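Local atomic coordinates of putative exported protein (Bacteroides fragilis, PDB entry 3FZX), a protein that is of unknown function but binds calcium and has a YmcC-like fold, probably related to the LolA/LolB lipoprotein carriers, consistent with lipid binding. Residues 85-90 with 196-201. Numbering follows the deposited sequence.
Sequences VATFPT and VRSEQY
Glu199 OE2 is gripped side-on by Arg197 on one face of strand 197-201, while Ser198 and Gln200 on the other face meet Thr87 and Phe88. In this salt bridge Glu199 OE2 lies at the edge of the Arg197 guanidinium, nearly in its plane, 2.9 Å from Arg197 NE and 2.8 Å from Arg197 NH2; both nitrogens come in on the anti side, but from opposite faces of the carboxylate plane. Tyr201 OH bonds Glu199 OE1 at 2.7 Å from above that plane, so both carboxylate oxygens are engaged.

No hydrogen bond crosses the contact; its closest approach is 3.6 Å, between Phe88 CE1 and Gln200 CG, where the CD1-CE1 side of the ring meets the Gln200 methylene obliquely. The bend at chi2 of Gln200 (75°) carries its amide out past the CD1-CE1 rim, above the ring plane, the two planes 31° apart. Tyr170 and Met172 of strand 161-175 touch both side chains. Val85 O sits 3.1 Å above the Phe88 ring plane, offset toward its rim, and accepts the Phe88 backbone N-H.

Thr87 OG1 and Ser198 OG, 4.4 Å apart, bond separately, to Asp84 O and Ser211 OG respectively. The contact joins the 3-10 turn and N-cap residue Phe88, which lead into helix 89-94, to the inner wall of a closed antiparallel beta-barrel, consistent with a DUF3108-like protein of the LolA/LolB clan.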
loop_
_atom_site.group_PDB
_atom_site.type_symbol
_atom_site.label_atom_id
_atom_site.label_comp_id
_atom_site.label_asym_id
_atom_site.label_seq_id
_atom_site.Cartn_x
_atom_site.Cartn_y
_atom_site.Cartn_z
ATOM N N VAL A 85 -10.918 7.448 -3.568
ATOM C CA VAL A 85 -10.684 8.879 -3.337
ATOM C C VAL A 85 -10.163 9.547 -4.633
ATOM O O VAL A 85 -10.200 10.756 -4.737
ATOM C CB VAL A 85 -9.729 9.184 -2.120
ATOM C CG1 VAL A 85 -10.005 8.247 -0.946
ATOM C CG2 VAL A 85 -8.275 9.112 -2.522
ATOM N N ALA A 86 -9.681 8.762 -5.608
ATOM C CA ALA A 86 -9.378 9.298 -6.953
ATOM C C ALA A 86 -10.636 9.770 -7.712
ATOM O O ALA A 86 -10.506 10.436 -8.746
ATOM C CB ALA A 86 -8.589 8.291 -7.815
ATOM N N THR A 87 -11.834 9.469 -7.209
ATOM C CA THR A 87 -13.040 10.023 -7.817
ATOM C C THR A 87 -13.248 11.484 -7.438
ATOM O O THR A 87 -14.215 12.081 -7.867
ATOM C CB THR A 87 -14.331 9.223 -7.525
ATOM O OG1 THR A 87 -14.796 9.504 -6.206
ATOM C CG2 THR A 87 -14.114 7.739 -7.696
ATOM N N PHE A 88 -12.352 12.083 -6.657
ATOM C CA PHE A 88 -12.443 13.527 -6.390
ATOM C C PHE A 88 -12.160 14.261 -7.712
ATOM O O PHE A 88 -11.346 13.799 -8.496
ATOM C CB PHE A 88 -11.449 13.933 -5.306
ATOM C CG PHE A 88 -11.758 13.369 -3.916
ATOM C CD1 PHE A 88 -12.805 12.458 -3.684
ATOM C CD2 PHE A 88 -10.949 13.725 -2.830
ATOM C CE1 PHE A 88 -13.054 11.954 -2.404
ATOM C CE2 PHE A 88 -11.192 13.216 -1.542
ATOM C CZ PHE A 88 -12.239 12.324 -1.337
ATOM N N PRO A 89 -12.854 15.378 -7.990
ATOM C CA PRO A 89 -12.673 16.055 -9.282
ATOM C C PRO A 89 -11.233 16.460 -9.657
ATOM O O PRO A 89 -10.840 16.344 -10.829
ATOM C CB PRO A 89 -13.548 17.306 -9.132
ATOM C CG PRO A 89 -14.613 16.899 -8.213
ATOM C CD PRO A 89 -13.969 15.971 -7.225
ATOM N N THR A 90 -10.469 16.936 -8.675
ATOM C CA THR A 90 -9.058 17.314 -8.891
ATOM C C THR A 90 -8.301 16.126 -9.437
ATOM O O THR A 90 -7.525 16.260 -10.362
ATOM C CB THR A 90 -8.385 17.843 -7.580
ATOM O OG1 THR A 90 -9.105 18.989 -7.126
ATOM C CG2 THR A 90 -6.920 18.230 -7.792
ATOM N N VAL A 196 -20.734 2.428 -2.138
ATOM C CA VAL A 196 -22.035 2.507 -2.798
ATOM C C VAL A 196 -22.341 3.958 -3.177
ATOM O O VAL A 196 -22.962 4.219 -4.207
ATOM C CB VAL A 196 -23.123 1.921 -1.866
ATOM C CG1 VAL A 196 -24.517 2.191 -2.358
ATOM C CG2 VAL A 196 -22.889 0.403 -1.732
ATOM N N ARG A 197 -21.912 4.893 -2.329
ATOM C CA ARG A 197 -22.166 6.296 -2.548
ATOM C C ARG A 197 -21.103 7.102 -1.836
ATOM O O ARG A 197 -20.584 6.662 -0.806
ATOM C CB ARG A 197 -23.551 6.644 -2.010
ATOM C CG ARG A 197 -23.934 8.125 -2.161
ATOM C CD ARG A 197 -25.290 8.454 -1.496
ATOM N NE ARG A 197 -25.580 9.875 -1.680
ATOM C CZ ARG A 197 -26.148 10.420 -2.764
ATOM N NH1 ARG A 197 -26.563 9.686 -3.793
ATOM N NH2 ARG A 197 -26.306 11.732 -2.827
ATOM N N SER A 198 -20.754 8.253 -2.397
ATOM C CA SER A 198 -19.887 9.205 -1.722
ATOM C C SER A 198 -20.272 10.612 -2.121
ATOM O O SER A 198 -20.865 10.827 -3.190
ATOM C CB SER A 198 -18.417 8.981 -2.058
ATOM O OG SER A 198 -18.141 9.452 -3.360
ATOM N N GLU A 199 -19.928 11.570 -1.261
ATOM C CA GLU A 199 -20.217 12.981 -1.490
ATOM C C GLU A 199 -19.053 13.801 -0.985
ATOM O O GLU A 199 -18.526 13.500 0.085
ATOM C CB GLU A 199 -21.464 13.403 -0.724
ATOM C CG GLU A 199 -22.747 12.760 -1.194
ATOM C CD GLU A 199 -23.919 13.051 -0.269
ATOM O OE1 GLU A 199 -23.761 13.800 0.718
ATOM O OE2 GLU A 199 -24.994 12.514 -0.528
ATOM N N GLN A 200 -18.663 14.838 -1.741
ATOM C CA GLN A 200 -17.584 15.733 -1.346
ATOM C C GLN A 200 -18.080 17.166 -1.220
ATOM O O GLN A 200 -18.834 17.643 -2.082
ATOM C CB GLN A 200 -16.422 15.663 -2.337
ATOM C CG GLN A 200 -15.776 14.259 -2.413
ATOM C CD GLN A 200 -16.626 13.270 -3.190
ATOM O OE1 GLN A 200 -17.097 13.588 -4.279
ATOM N NE2 GLN A 200 -16.841 12.069 -2.629
ATOM N N TYR A 201 -17.648 17.825 -0.135
ATOM C CA TYR A 201 -17.979 19.226 0.201
ATOM C C TYR A 201 -16.724 20.044 0.444
ATOM O O TYR A 201 -15.700 19.492 0.819
ATOM C CB TYR A 201 -18.801 19.281 1.482
ATOM C CG TYR A 201 -20.119 18.567 1.370
ATOM C CD1 TYR A 201 -20.194 17.207 1.605
ATOM C CD2 TYR A 201 -21.292 19.242 1.010
ATOM C CE1 TYR A 201 -21.384 16.526 1.496
ATOM C CE2 TYR A 201 -22.506 18.556 0.905
ATOM C CZ TYR A 201 -22.524 17.192 1.142
ATOM O OH TYR A 201 -23.659 16.439 1.047
#